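Local atomic coordinates of quinoline 2-oxidoreductase large subunit (Pseudomonas putida, PDB entry 1T3Q), a protein that carries the molybdenum and pterin cytosine dinucleotide of a molybdenum hydroxylase that oxidises quinoline at carbon 2. Residues Glu82-Ile87 with Gln101-Asn106; Val108-Gly113 with Gly324-Leu329; Arg204-Gln209 with Pro263-Val268. All blocks are in the same frame, centred on the assembly; numbering follows the deposited sequence.

Contact 1 (Glu82-Ile87 with Gln101-Asn106)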
ATOM      1  N   GLU B  82     -29.292  -4.944 -10.911  1.00 28.18           N
ATOM      2  CA  GLU B  82     -29.178  -3.729 -11.712  1.00 29.28           C
ATOM      3  C   GLU B  82     -27.726  -3.424 -12.069  1.00 27.63           C
ATOM      4  O   GLU B  82     -27.452  -2.701 -13.027  1.00 26.79           O
ATOM      5  CB  GLU B  82     -29.760  -2.530 -10.957  1.00 32.51           C
ATOM      6  CG  GLU B  82     -31.193  -2.708 -10.481  1.00 39.69           C
ATOM      7  CD  GLU B  82     -31.798  -1.412  -9.970  1.00 44.27           C
ATOM      8  OE1 GLU B  82     -32.902  -1.453  -9.383  1.00 47.68           O
ATOM      9  OE2 GLU B  82     -31.171  -0.347 -10.161  1.00 47.03           O
ATOM     10  N   LEU B  83     -26.800  -3.983 -11.299  1.00 25.47           N
ATOM     11  CA  LEU B  83     -25.380  -3.738 -11.516  1.00 23.86           C
ATOM     12  C   LEU B  83     -24.669  -4.879 -12.229  1.00 23.12           C
ATOM     13  O   LEU B  83     -23.687  -4.661 -12.934  1.00 23.30           O
ATOM     14  CB  LEU B  83     -24.706  -3.464 -10.167  1.00 23.31           C
ATOM     15  CG  LEU B  83     -25.342  -2.312  -9.379  1.00 22.03           C
ATOM     16  CD1 LEU B  83     -24.732  -2.233  -7.985  1.00 22.38           C
ATOM     17  CD2 LEU B  83     -25.137  -1.002 -10.135  1.00 21.70           C
ATOM     18  N   SER B  84     -25.164  -6.095 -12.043  1.00 24.66           N
ATOM     19  CA  SER B  84     -24.563  -7.262 -12.672  1.00 24.34           C
ATOM     20  C   SER B  84     -25.527  -8.437 -12.686  1.00 25.17           C
ATOM     21  O   SER B  84     -26.205  -8.703 -11.694  1.00 25.73           O
ATOM     22  CB  SER B  84     -23.285  -7.658 -11.928  1.00 24.50           C
ATOM     23  OG  SER B  84     -22.789  -8.897 -12.397  1.00 25.76           O
ATOM     24  N   GLN B  85     -25.579  -9.145 -13.812  1.00 25.91           N
ATOM     25  CA  GLN B  85     -26.465 -10.294 -13.931  1.00 26.99           C
ATOM     26  C   GLN B  85     -25.828 -11.501 -13.242  1.00 25.40           C
ATOM     27  O   GLN B  85     -26.488 -12.512 -12.998  1.00 24.49           O
ATOM     28  CB  GLN B  85     -26.748 -10.607 -15.406  1.00 29.77           C
ATOM     29  CG  GLN B  85     -25.655 -11.401 -16.102  1.00 36.07           C
ATOM     30  CD  GLN B  85     -26.003 -11.741 -17.544  1.00 38.64           C
ATOM     31  OE1 GLN B  85     -27.160 -12.036 -17.866  1.00 41.01           O
ATOM     32  NE2 GLN B  85     -24.999 -11.723 -18.415  1.00 36.97           N
ATOM     33  N   GLY B  86     -24.539 -11.397 -12.932  1.00 24.75           N
ATOM     34  CA  GLY B  86     -23.872 -12.490 -12.249  1.00 21.99           C
ATOM     35  C   GLY B  86     -22.752 -13.190 -13.000  1.00 21.61           C
ATOM     36  O   GLY B  86     -22.252 -12.707 -14.014  1.00 21.43           O
ATOM     37  N   ILE B  87     -22.377 -14.359 -12.494  1.00 19.64           N
ATOM     38  CA  ILE B  87     -21.295 -15.145 -13.063  1.00 19.50           C
ATOM     39  C   ILE B  87     -21.756 -16.073 -14.178  1.00 17.69           C
ATOM     40  O   ILE B  87     -22.470 -17.039 -13.926  1.00 19.30           O
ATOM     41  CB  ILE B  87     -20.616 -15.995 -11.967  1.00 18.47           C
ATOM     42  CG1 ILE B  87     -20.143 -15.081 -10.830  1.00 19.49           C
ATOM     43  CG2 ILE B  87     -19.451 -16.772 -12.557  1.00 16.66           C
ATOM     44  CD1 ILE B  87     -19.564 -15.825  -9.641  1.00 21.83           C
ATOM     45  N   GLN B 101     -24.942 -17.521 -12.575  1.00 21.68           N
ATOM     46  CA  GLN B 101     -25.240 -17.493 -11.154  1.00 21.17           C
ATOM     47  C   GLN B 101     -25.374 -16.063 -10.679  1.00 19.74           C
ATOM     48  O   GLN B 101     -24.431 -15.276 -10.769  1.00 19.99           O
ATOM     49  CB  GLN B 101     -24.149 -18.202 -10.345  1.00 22.50           C
ATOM     50  CG  GLN B 101     -24.367 -18.100  -8.840  1.00 22.48           C
ATOM     51  CD  GLN B 101     -23.317 -18.839  -8.028  1.00 25.07           C
ATOM     52  OE1 GLN B 101     -22.352 -19.380  -8.575  1.00 24.87           O
ATOM     53  NE2 GLN B 101     -23.498 -18.858  -6.712  1.00 21.21           N
ATOM     54  N   PRO B 102     -26.558 -15.700 -10.166  1.00 19.51           N
ATOM     55  CA  PRO B 102     -26.726 -14.331  -9.693  1.00 18.65           C
ATOM     56  C   PRO B 102     -25.890 -14.145  -8.427  1.00 20.31           C
ATOM     57  O   PRO B 102     -25.728 -15.083  -7.642  1.00 21.58           O
ATOM     58  CB  PRO B 102     -28.224 -14.243  -9.438  1.00 18.75           C
ATOM     59  CG  PRO B 102     -28.550 -15.622  -8.934  1.00 18.77           C
ATOM     60  CD  PRO B 102     -27.754 -16.518  -9.883  1.00 18.50           C
ATOM     61  N   LEU B 103     -25.340 -12.950  -8.241  1.00 21.53           N
ATOM     62  CA  LEU B 103     -24.525 -12.685  -7.060  1.00 22.03           C
ATOM     63  C   LEU B 103     -25.389 -12.877  -5.816  1.00 23.61           C
ATOM     64  O   LEU B 103     -24.938 -13.431  -4.809  1.00 23.48           O
ATOM     65  CB  LEU B 103     -23.943 -11.271  -7.128  1.00 21.60           C
ATOM     66  CG  LEU B 103     -23.166 -10.979  -8.421  1.00 20.39           C
ATOM     67  CD1 LEU B 103     -22.463  -9.636  -8.308  1.00 20.09           C
ATOM     68  CD2 LEU B 103     -22.144 -12.091  -8.691  1.00 24.07           C
ATOM     69  N   LEU B 104     -26.636 -12.421  -5.902  1.00 22.76           N
ATOM     70  CA  LEU B 104     -27.598 -12.571  -4.818  1.00 22.63           C
ATOM     71  C   LEU B 104     -28.850 -13.181  -5.420  1.00 22.63           C
ATOM     72  O   LEU B 104     -29.251 -12.804  -6.519  1.00 21.76           O
ATOM     73  CB  LEU B 104     -27.960 -11.217  -4.205  1.00 23.24           C
ATOM     74  CG  LEU B 104     -27.354 -10.866  -2.848  1.00 23.11           C
ATOM     75  CD1 LEU B 104     -25.846 -10.757  -2.979  1.00 22.77           C
ATOM     76  CD2 LEU B 104     -27.945  -9.551  -2.361  1.00 23.27           C
ATOM     77  N   ALA B 105     -29.462 -14.124  -4.715  1.00 21.59           N
ATOM     78  CA  ALA B 105     -30.685 -14.735  -5.219  1.00 22.97           C
ATOM     79  C   ALA B 105     -31.672 -13.595  -5.459  1.00 23.86           C
ATOM     80  O   ALA B 105     -31.715 -12.636  -4.686  1.00 22.98           O
ATOM     81  CB  ALA B 105     -31.249 -15.712  -4.198  1.00 21.77           C
ATOM     82  N   ASN B 106     -32.446 -13.686  -6.536  1.00 24.31           N
ATOM     83  CA  ASN B 106     -33.422 -12.646  -6.840  1.00 27.71           C
ATOM     84  C   ASN B 106     -34.737 -13.302  -7.220  1.00 29.48           C
ATOM     85  O   ASN B 106     -34.902 -13.763  -8.348  1.00 31.23           O
ATOM     86  CB  ASN B 106     -32.933 -11.768  -7.997  1.00 29.88           C
ATOM     87  CG  ASN B 106     -33.780 -10.514  -8.179  1.00 32.03           C
ATOM     88  OD1 ASN B 106     -33.563  -9.732  -9.104  1.00 35.41           O
ATOM     89  ND2 ASN B 106     -34.743 -10.314  -7.287  1.00 31.19           N
TER
HETATM   90  O   HOH W   1     -26.737 -10.636  -9.849  1.00 21.99           O
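Leu103 lays its side chain against Gly86 and Ile87 where two loop ends of the hammerhead region draw together. Its CB leaves the backbone across the line to segment 82-87 and touches Leu267 of helix 263-275; only the end of the chain comes nearer to Gly86. CG, anti to the carbonyl carbon (chi1 -54°), comes 4.2 Å from Gly86 CA, and the fork then splits the work. CD1 reaches 4.2 Å from Ser84 OG, whereas CD2 touches both Gly86 CA at 4.0 Å and Ile87 CG1, the Ile87 and Leu103 side chains crossing at about a right angle. A branched leucine suits this place because its two methyls can fill two directions at once.

Beyond the leucine, backbone bonds close the contact. Ile87 and Gln101 form an antiparallel hydrogen-bonded pair: Ile87 N gives to Gln101 O at 2.8 Å, and Gln101 N to Ile87 O at 2.9 Å. Gly86 CA then packs on Gln101 O at 3.2 Å, a CA-H...O contact. Any CB at Gly86 would run into that carbonyl and into Pro102 CA, and the backbone angles also suit glycine alone. Ser84 OG accepts from Gly86 N, which makes an ST turn, and is also hydrogen-bonded to Phe236 O. One water joins the loops by giving to Ser84 O at 2.7 Å and accepting from Leu103 N.

Around this pairing, Leu103 rests on Leu266 and Leu270 of helix 263-275 and on Val80 of helix 77-81, while Leu104 reaches Val118 on strand 115-121.

Contact 2 (Val108-Gly113 with Gly324-Leu329). With SO4 (sulfate ion), chain M.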
ATOM      1  N   VAL B 108     -35.841 -16.109  -6.273  1.00 27.07           N
ATOM      2  CA  VAL B 108     -35.774 -17.535  -5.974  1.00 26.12           C
ATOM      3  C   VAL B 108     -34.375 -17.908  -5.487  1.00 24.35           C
ATOM      4  O   VAL B 108     -33.387 -17.330  -5.936  1.00 24.18           O
ATOM      5  CB  VAL B 108     -36.109 -18.379  -7.231  1.00 26.60           C
ATOM      6  CG1 VAL B 108     -35.127 -18.067  -8.343  1.00 29.96           C
ATOM      7  CG2 VAL B 108     -36.084 -19.860  -6.899  1.00 27.24           C
ATOM      8  N   THR B 109     -34.299 -18.850  -4.553  1.00 23.02           N
ATOM      9  CA  THR B 109     -33.008 -19.312  -4.047  1.00 23.90           C
ATOM     10  C   THR B 109     -32.869 -20.755  -4.507  1.00 21.77           C
ATOM     11  O   THR B 109     -33.858 -21.485  -4.569  1.00 23.31           O
ATOM     12  CB  THR B 109     -32.915 -19.226  -2.500  1.00 25.14           C
ATOM     13  OG1 THR B 109     -33.901 -20.072  -1.892  1.00 27.18           O
ATOM     14  CG2 THR B 109     -33.141 -17.794  -2.045  1.00 28.14           C
ATOM     15  N   ARG B 110     -31.648 -21.175  -4.828  1.00 20.44           N
ATOM     16  CA  ARG B 110     -31.451 -22.526  -5.330  1.00 18.57           C
ATOM     17  C   ARG B 110     -30.574 -23.463  -4.506  1.00 18.53           C
ATOM     18  O   ARG B 110     -30.177 -24.521  -4.981  1.00 17.41           O
ATOM     19  CB  ARG B 110     -30.953 -22.449  -6.766  1.00 20.47           C
ATOM     20  CG  ARG B 110     -31.869 -21.604  -7.659  1.00 22.63           C
ATOM     21  CD  ARG B 110     -31.514 -21.767  -9.119  1.00 23.05           C
ATOM     22  NE  ARG B 110     -32.417 -21.044 -10.009  1.00 22.77           N
ATOM     23  CZ  ARG B 110     -32.259 -19.779 -10.388  1.00 23.89           C
ATOM     24  NH1 ARG B 110     -33.139 -19.220 -11.209  1.00 21.72           N
ATOM     25  NH2 ARG B 110     -31.222 -19.074  -9.957  1.00 21.44           N
ATOM     26  N   PHE B 111     -30.275 -23.070  -3.275  1.00 17.72           N
ATOM     27  CA  PHE B 111     -29.512 -23.919  -2.368  1.00 17.46           C
ATOM     28  C   PHE B 111     -29.357 -23.255  -1.009  1.00 17.22           C
ATOM     29  O   PHE B 111     -29.289 -22.031  -0.907  1.00 19.92           O
ATOM     30  CB  PHE B 111     -28.147 -24.316  -2.973  1.00 16.12           C
ATOM     31  CG  PHE B 111     -27.127 -23.209  -3.019  1.00 17.11           C
ATOM     32  CD1 PHE B 111     -26.296 -22.963  -1.925  1.00 18.78           C
ATOM     33  CD2 PHE B 111     -26.960 -22.444  -4.166  1.00 16.30           C
ATOM     34  CE1 PHE B 111     -25.318 -21.975  -1.976  1.00 17.52           C
ATOM     35  CE2 PHE B 111     -25.980 -21.446  -4.229  1.00 19.75           C
ATOM     36  CZ  PHE B 111     -25.157 -21.212  -3.133  1.00 18.56           C
ATOM     37  N   VAL B 112     -29.361 -24.069   0.040  1.00 18.08           N
ATOM     38  CA  VAL B 112     -29.202 -23.556   1.389  1.00 19.78           C
ATOM     39  C   VAL B 112     -27.832 -22.910   1.451  1.00 19.16           C
ATOM     40  O   VAL B 112     -26.825 -23.552   1.148  1.00 19.64           O
ATOM     41  CB  VAL B 112     -29.278 -24.687   2.432  1.00 19.78           C
ATOM     42  CG1 VAL B 112     -28.975 -24.139   3.821  1.00 21.32           C
ATOM     43  CG2 VAL B 112     -30.662 -25.317   2.405  1.00 21.87           C
ATOM     44  N   GLY B 113     -27.801 -21.637   1.827  1.00 18.92           N
ATOM     45  CA  GLY B 113     -26.543 -20.921   1.914  1.00 18.55           C
ATOM     46  C   GLY B 113     -26.378 -19.844   0.861  1.00 19.52           C
ATOM     47  O   GLY B 113     -25.479 -19.009   0.971  1.00 19.58           O
ATOM     48  N   GLY B 324     -24.506 -29.463  -8.053  1.00 16.67           N
ATOM     49  CA  GLY B 324     -24.993 -28.293  -7.351  1.00 17.34           C
ATOM     50  C   GLY B 324     -25.870 -27.468  -8.271  1.00 19.48           C
ATOM     51  O   GLY B 324     -26.124 -27.858  -9.417  1.00 17.78           O
ATOM     52  N   ALA B 325     -26.302 -26.314  -7.775  1.00 20.46           N
ATOM     53  CA  ALA B 325     -27.209 -25.423  -8.492  1.00 20.89           C
ATOM     54  C   ALA B 325     -26.688 -24.695  -9.719  1.00 21.52           C
ATOM     55  O   ALA B 325     -27.470 -24.385 -10.621  1.00 20.08           O
ATOM     56  CB  ALA B 325     -27.791 -24.403  -7.514  1.00 20.64           C
ATOM     57  N   TYR B 326     -25.389 -24.407  -9.754  1.00 18.87           N
ATOM     58  CA  TYR B 326     -24.792 -23.685 -10.877  1.00 19.26           C
ATOM     59  C   TYR B 326     -23.432 -24.268 -11.242  1.00 19.91           C
ATOM     60  O   TYR B 326     -22.912 -25.154 -10.558  1.00 19.07           O
ATOM     61  CB  TYR B 326     -24.563 -22.215 -10.508  1.00 18.97           C
ATOM     62  CG  TYR B 326     -25.756 -21.496  -9.915  1.00 20.50           C
ATOM     63  CD1 TYR B 326     -26.778 -21.005 -10.731  1.00 19.97           C
ATOM     64  CD2 TYR B 326     -25.858 -21.300  -8.537  1.00 20.37           C
ATOM     65  CE1 TYR B 326     -27.872 -20.331 -10.186  1.00 19.62           C
ATOM     66  CE2 TYR B 326     -26.951 -20.629  -7.982  1.00 20.25           C
ATOM     67  CZ  TYR B 326     -27.954 -20.148  -8.815  1.00 20.25           C
ATOM     68  OH  TYR B 326     -29.033 -19.483  -8.271  1.00 18.75           O
ATOM     69  N   ASN B 327     -22.863 -23.751 -12.326  1.00 19.00           N
ATOM     70  CA  ASN B 327     -21.536 -24.154 -12.757  1.00 19.86           C
ATOM     71  C   ASN B 327     -20.607 -23.139 -12.112  1.00 19.10           C
ATOM     72  O   ASN B 327     -20.847 -21.936 -12.205  1.00 17.57           O
ATOM     73  CB  ASN B 327     -21.367 -24.033 -14.276  1.00 20.79           C
ATOM     74  CG  ASN B 327     -22.054 -25.140 -15.039  1.00 20.61           C
ATOM     75  OD1 ASN B 327     -23.016 -24.898 -15.767  1.00 22.68           O
ATOM     76  ND2 ASN B 327     -21.558 -26.360 -14.889  1.00 16.55           N
ATOM     77  N   ASN B 328     -19.561 -23.612 -11.446  1.00 19.12           N
ATOM     78  CA  ASN B 328     -18.597 -22.702 -10.847  1.00 18.30           C
ATOM     79  C   ASN B 328     -17.807 -22.128 -12.020  1.00 17.56           C
ATOM     80  O   ASN B 328     -17.749 -22.736 -13.089  1.00 17.47           O
ATOM     81  CB  ASN B 328     -17.623 -23.465  -9.945  1.00 17.52           C
ATOM     82  CG  ASN B 328     -16.752 -24.433 -10.730  1.00 14.52           C
ATOM     83  OD1 ASN B 328     -17.004 -25.638 -10.759  1.00 16.70           O
ATOM     84  ND2 ASN B 328     -15.734 -23.900 -11.392  1.00 12.43           N
ATOM     85  N   LEU B 329     -17.201 -20.964 -11.825  1.00 17.38           N
ATOM     86  CA  LEU B 329     -16.373 -20.356 -12.863  1.00 18.52           C
ATOM     87  C   LEU B 329     -14.961 -20.443 -12.279  1.00 19.47           C
ATOM     88  O   LEU B 329     -14.750 -20.055 -11.133  1.00 18.12           O
ATOM     89  CB  LEU B 329     -16.760 -18.890 -13.067  1.00 18.41           C
ATOM     90  CG  LEU B 329     -16.766 -18.221 -14.453  1.00 24.06           C
ATOM     91  CD1 LEU B 329     -15.980 -16.924 -14.375  1.00 21.10           C
ATOM     92  CD2 LEU B 329     -16.210 -19.135 -15.533  1.00 22.76           C
TER
HETATM   93  S   SO4 M3105     -32.207 -15.672 -11.773  1.00 70.01           S
HETATM   94  O1  SO4 M3105     -33.278 -16.534 -12.311  1.00 69.02           O
HETATM   95  O2  SO4 M3105     -32.756 -14.809 -10.710  1.00 70.03           O
HETATM   96  O3  SO4 M3105     -31.125 -16.514 -11.221  1.00 69.13           O
HETATM   97  O4  SO4 M3105     -31.670 -14.824 -12.851  1.00 70.50           O
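Arg110 meets Tyr326 where the a/b hammerhead region abuts the loop that follows strand 312-322 in the molybdopterin-binding region. The two side chains cross at about a right angle, with the guanidinium and the phenol ring planes 86° apart. Arg110 is extended from CG to NE, and its NH2 gives a hydrogen bond to Tyr326 OH at 2.8 Å; the hydroxyl lies in the guanidinium plane and the nitrogen at the ring's edge. The aliphatic part is used as well, CD lying 3.5 Å from the same OH. Glu114 OE1 is hydrogen-bonded to that hydroxyl too, so two partners of opposite charge grip it and probably fix the ring's position.

The guanidinium has further charges to serve. NH1 forms a salt bridge with Asp159, and NH1 and NH2 bind a sulfate ion, probably from the crystallisation liquor, through O1 and O3 respectively. Val108 CG1 covers one guanidinium face, 3.7 Å above the plane and toward its rim. An alanine in place of Arg110 would probably leave Asp159 without its positive mate and rob the Tyr326 hydroxyl of a donor.

Phe111, whose CB also points toward segment 324-329, places CG between its backbone N and carbonyl carbon (chi1 73°). The Phe111 and Tyr326 side chains cross at about a right angle, ring edge meeting ring edge through CE2 and CE2 at 4.0 Å. A small residue fits between them and the backbone: Ala325 CB lies 4.0 Å from Phe111 CD2 and just 3.5 Å from Arg110 O.

Contact 3 (Arg204-Gln209 with Pro263-Val268)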
ATOM      1  N   ARG B 204     -12.173 -17.798   2.851  1.00 15.90           N
ATOM      2  CA  ARG B 204     -12.090 -16.850   1.748  1.00 17.11           C
ATOM      3  C   ARG B 204     -12.275 -15.425   2.242  1.00 17.03           C
ATOM      4  O   ARG B 204     -12.889 -15.182   3.283  1.00 17.84           O
ATOM      5  CB  ARG B 204     -13.152 -17.160   0.691  1.00 16.45           C
ATOM      6  CG  ARG B 204     -13.030 -18.549   0.076  1.00 19.15           C
ATOM      7  CD  ARG B 204     -14.228 -18.827  -0.818  1.00 19.29           C
ATOM      8  NE  ARG B 204     -15.484 -18.677  -0.092  1.00 18.21           N
ATOM      9  CZ  ARG B 204     -16.676 -18.610  -0.675  1.00 22.57           C
ATOM     10  NH1 ARG B 204     -17.773 -18.470   0.062  1.00 23.25           N
ATOM     11  NH2 ARG B 204     -16.774 -18.676  -1.997  1.00 21.12           N
ATOM     12  N   GLY B 205     -11.740 -14.482   1.481  1.00 17.44           N
ATOM     13  CA  GLY B 205     -11.859 -13.091   1.856  1.00 17.96           C
ATOM     14  C   GLY B 205     -11.408 -12.175   0.744  1.00 17.46           C
ATOM     15  O   GLY B 205     -10.646 -12.573  -0.133  1.00 17.40           O
ATOM     16  N   ALA B 206     -11.897 -10.943   0.774  1.00 16.50           N
ATOM     17  CA  ALA B 206     -11.532  -9.957  -0.223  1.00 15.98           C
ATOM     18  C   ALA B 206     -11.876  -8.566   0.296  1.00 17.59           C
ATOM     19  O   ALA B 206     -12.787  -8.404   1.107  1.00 17.78           O
ATOM     20  CB  ALA B 206     -12.266 -10.236  -1.535  1.00 14.70           C
ATOM     21  N   VAL B 207     -11.127  -7.570  -0.166  1.00 16.89           N
ATOM     22  CA  VAL B 207     -11.342  -6.185   0.227  1.00 18.23           C
ATOM     23  C   VAL B 207     -11.225  -5.346  -1.035  1.00 18.70           C
ATOM     24  O   VAL B 207     -10.230  -5.434  -1.755  1.00 18.35           O
ATOM     25  CB  VAL B 207     -10.272  -5.699   1.242  1.00 19.72           C
ATOM     26  CG1 VAL B 207     -10.548  -4.257   1.642  1.00 21.91           C
ATOM     27  CG2 VAL B 207     -10.277  -6.594   2.472  1.00 17.47           C
ATOM     28  N   ALA B 208     -12.248  -4.544  -1.311  1.00 17.14           N
ATOM     29  CA  ALA B 208     -12.238  -3.696  -2.493  1.00 18.63           C
ATOM     30  C   ALA B 208     -12.143  -2.226  -2.111  1.00 19.20           C
ATOM     31  O   ALA B 208     -12.710  -1.792  -1.113  1.00 18.26           O
ATOM     32  CB  ALA B 208     -13.502  -3.937  -3.323  1.00 18.90           C
ATOM     33  N   GLN B 209     -11.412  -1.466  -2.913  1.00 19.79           N
ATOM     34  CA  GLN B 209     -11.267  -0.044  -2.683  1.00 20.15           C
ATOM     35  C   GLN B 209     -11.464   0.666  -4.011  1.00 20.88           C
ATOM     36  O   GLN B 209     -10.605   0.602  -4.898  1.00 19.21           O
ATOM     37  CB  GLN B 209      -9.882   0.286  -2.123  1.00 22.90           C
ATOM     38  CG  GLN B 209      -9.693   1.768  -1.805  1.00 24.60           C
ATOM     39  CD  GLN B 209      -8.336   2.061  -1.192  1.00 28.62           C
ATOM     40  OE1 GLN B 209      -8.243   2.642  -0.109  1.00 30.56           O
ATOM     41  NE2 GLN B 209      -7.278   1.660  -1.883  1.00 28.55           N
ATOM     42  N   PRO B 263     -18.933 -14.951  -5.855  1.00 17.12           N
ATOM     43  CA  PRO B 263     -19.883 -13.844  -5.963  1.00 17.94           C
ATOM     44  C   PRO B 263     -19.415 -12.682  -5.081  1.00 18.45           C
ATOM     45  O   PRO B 263     -19.482 -11.521  -5.477  1.00 18.46           O
ATOM     46  CB  PRO B 263     -21.183 -14.465  -5.463  1.00 17.24           C
ATOM     47  CG  PRO B 263     -21.086 -15.863  -5.976  1.00 18.25           C
ATOM     48  CD  PRO B 263     -19.632 -16.239  -5.688  1.00 17.73           C
ATOM     49  N   GLU B 264     -18.916 -13.005  -3.889  1.00 17.81           N
ATOM     50  CA  GLU B 264     -18.462 -11.973  -2.961  1.00 17.35           C
ATOM     51  C   GLU B 264     -17.345 -11.083  -3.503  1.00 17.56           C
ATOM     52  O   GLU B 264     -17.266  -9.913  -3.138  1.00 15.47           O
ATOM     53  CB  GLU B 264     -18.037 -12.598  -1.627  1.00 19.06           C
ATOM     54  CG  GLU B 264     -19.186 -13.224  -0.851  1.00 19.65           C
ATOM     55  CD  GLU B 264     -19.377 -14.702  -1.136  1.00 22.71           C
ATOM     56  OE1 GLU B 264     -19.155 -15.133  -2.289  1.00 24.57           O
ATOM     57  OE2 GLU B 264     -19.764 -15.435  -0.203  1.00 23.68           O
ATOM     58  N   GLU B 265     -16.482 -11.619  -4.366  1.00 16.58           N
ATOM     59  CA  GLU B 265     -15.405 -10.804  -4.929  1.00 17.08           C
ATOM     60  C   GLU B 265     -16.008  -9.695  -5.778  1.00 17.73           C
ATOM     61  O   GLU B 265     -15.544  -8.553  -5.762  1.00 17.70           O
ATOM     62  CB  GLU B 265     -14.452 -11.659  -5.780  1.00 15.98           C
ATOM     63  CG  GLU B 265     -13.638 -12.645  -4.959  1.00 21.08           C
ATOM     64  CD  GLU B 265     -12.769 -13.559  -5.811  1.00 23.16           C
ATOM     65  OE1 GLU B 265     -11.531 -13.548  -5.624  1.00 24.90           O
ATOM     66  OE2 GLU B 265     -13.321 -14.293  -6.656  1.00 20.39           O
ATOM     67  N   LEU B 266     -17.056 -10.029  -6.522  1.00 18.92           N
ATOM     68  CA  LEU B 266     -17.699  -9.030  -7.350  1.00 18.10           C
ATOM     69  C   LEU B 266     -18.467  -8.080  -6.448  1.00 16.62           C
ATOM     70  O   LEU B 266     -18.416  -6.866  -6.632  1.00 17.21           O
ATOM     71  CB  LEU B 266     -18.655  -9.690  -8.351  1.00 19.89           C
ATOM     72  CG  LEU B 266     -18.013 -10.657  -9.350  1.00 22.12           C
ATOM     73  CD1 LEU B 266     -19.077 -11.175 -10.311  1.00 25.21           C
ATOM     74  CD2 LEU B 266     -16.914  -9.951 -10.113  1.00 23.64           C
ATOM     75  N   LEU B 267     -19.154  -8.638  -5.456  1.00 16.64           N
ATOM     76  CA  LEU B 267     -19.948  -7.826  -4.548  1.00 17.05           C
ATOM     77  C   LEU B 267     -19.161  -6.745  -3.832  1.00 17.12           C
ATOM     78  O   LEU B 267     -19.609  -5.602  -3.776  1.00 18.61           O
ATOM     79  CB  LEU B 267     -20.679  -8.710  -3.538  1.00 16.53           C
ATOM     80  CG  LEU B 267     -21.845  -9.522  -4.115  1.00 18.67           C
ATOM     81  CD1 LEU B 267     -22.316 -10.542  -3.099  1.00 16.40           C
ATOM     82  CD2 LEU B 267     -22.995  -8.575  -4.510  1.00 15.86           C
ATOM     83  N   VAL B 268     -17.988  -7.069  -3.287  1.00 17.41           N
ATOM     84  CA  VAL B 268     -17.241  -6.025  -2.594  1.00 16.33           C
ATOM     85  C   VAL B 268     -16.852  -4.890  -3.532  1.00 16.92           C
ATOM     86  O   VAL B 268     -16.817  -3.731  -3.123  1.00 16.64           O
ATOM     87  CB  VAL B 268     -15.981  -6.574  -1.873  1.00 18.38           C
ATOM     88  CG1 VAL B 268     -16.413  -7.462  -0.713  1.00 16.61           C
ATOM     89  CG2 VAL B 268     -15.103  -7.350  -2.846  1.00 17.15           C
TER
HETATM   90  O   HOH W   2     -19.268 -17.780  -2.803  1.00 32.87           O
HETATM   91  O   HOH W   3     -11.479 -14.294  -2.273  1.00 24.24           O
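Val268 packs on Ala206 and Ala208, and these apolar contacts bring strand 205-209 and helix 263-268 together with nearly parallel directions, 21° apart, at an axis distance of 7.8 Å. Val268 CG2, set between its backbone N and carbonyl carbon, touches Ala208 CB at 3.8 Å and Ala206 CB at 4.3 Å. Alanine suits both strand positions because a single methyl lets the helix lie close; Ala208 CB comes 3.3 Å from Val268 O. Glu265 adds its CG methylene beside Ala206 CB.

Charge gathers at the start of the helix. Arg204 NH1 and Glu264 OE2 form a long salt bridge of 3.6 Å; the oxygen lies well out of the guanidinium plane, with no N-H aimed at it, and the two planes are turned 84° apart. The firmer partner of Arg204 is Glu283.

Water supplies the finer links. One accepts from Arg204 NH2 at 2.8 Å and also hydrogen-bonds to Glu264 OE1. Another gives to Gly205 O and, weakly, to Glu265 OE1, whose stronger partner is Thr221.

Methyl packing therefore sets the spacing of helix on sheet, while Arg204 is probably held by Glu283 and water more than by Glu264, whose direct pull is charge alone.

Overall arrangement
All three contacts are largely buried, so they differ by element and chemistry rather than by depth. Contact 1 ties two loop ends within the hammerhead region by backbone pairing; contact 2 joins that region to the molybdopterin-binding region by ionic and aromatic side chains; contact 3 sets a helix on a strand within the latter, mainly through methyl groups. Contact 1 lies between the others and touches both: Gln101 and Pro102 pack on Tyr326, and Leu103 and Leu104 on Leu266 and Leu267. Contacts 2 and 3 do not touch, their nearest atoms being about 7 Å apart. Arginine charge appears in both, but only contact 2 has it hydrogen-bonded directly across.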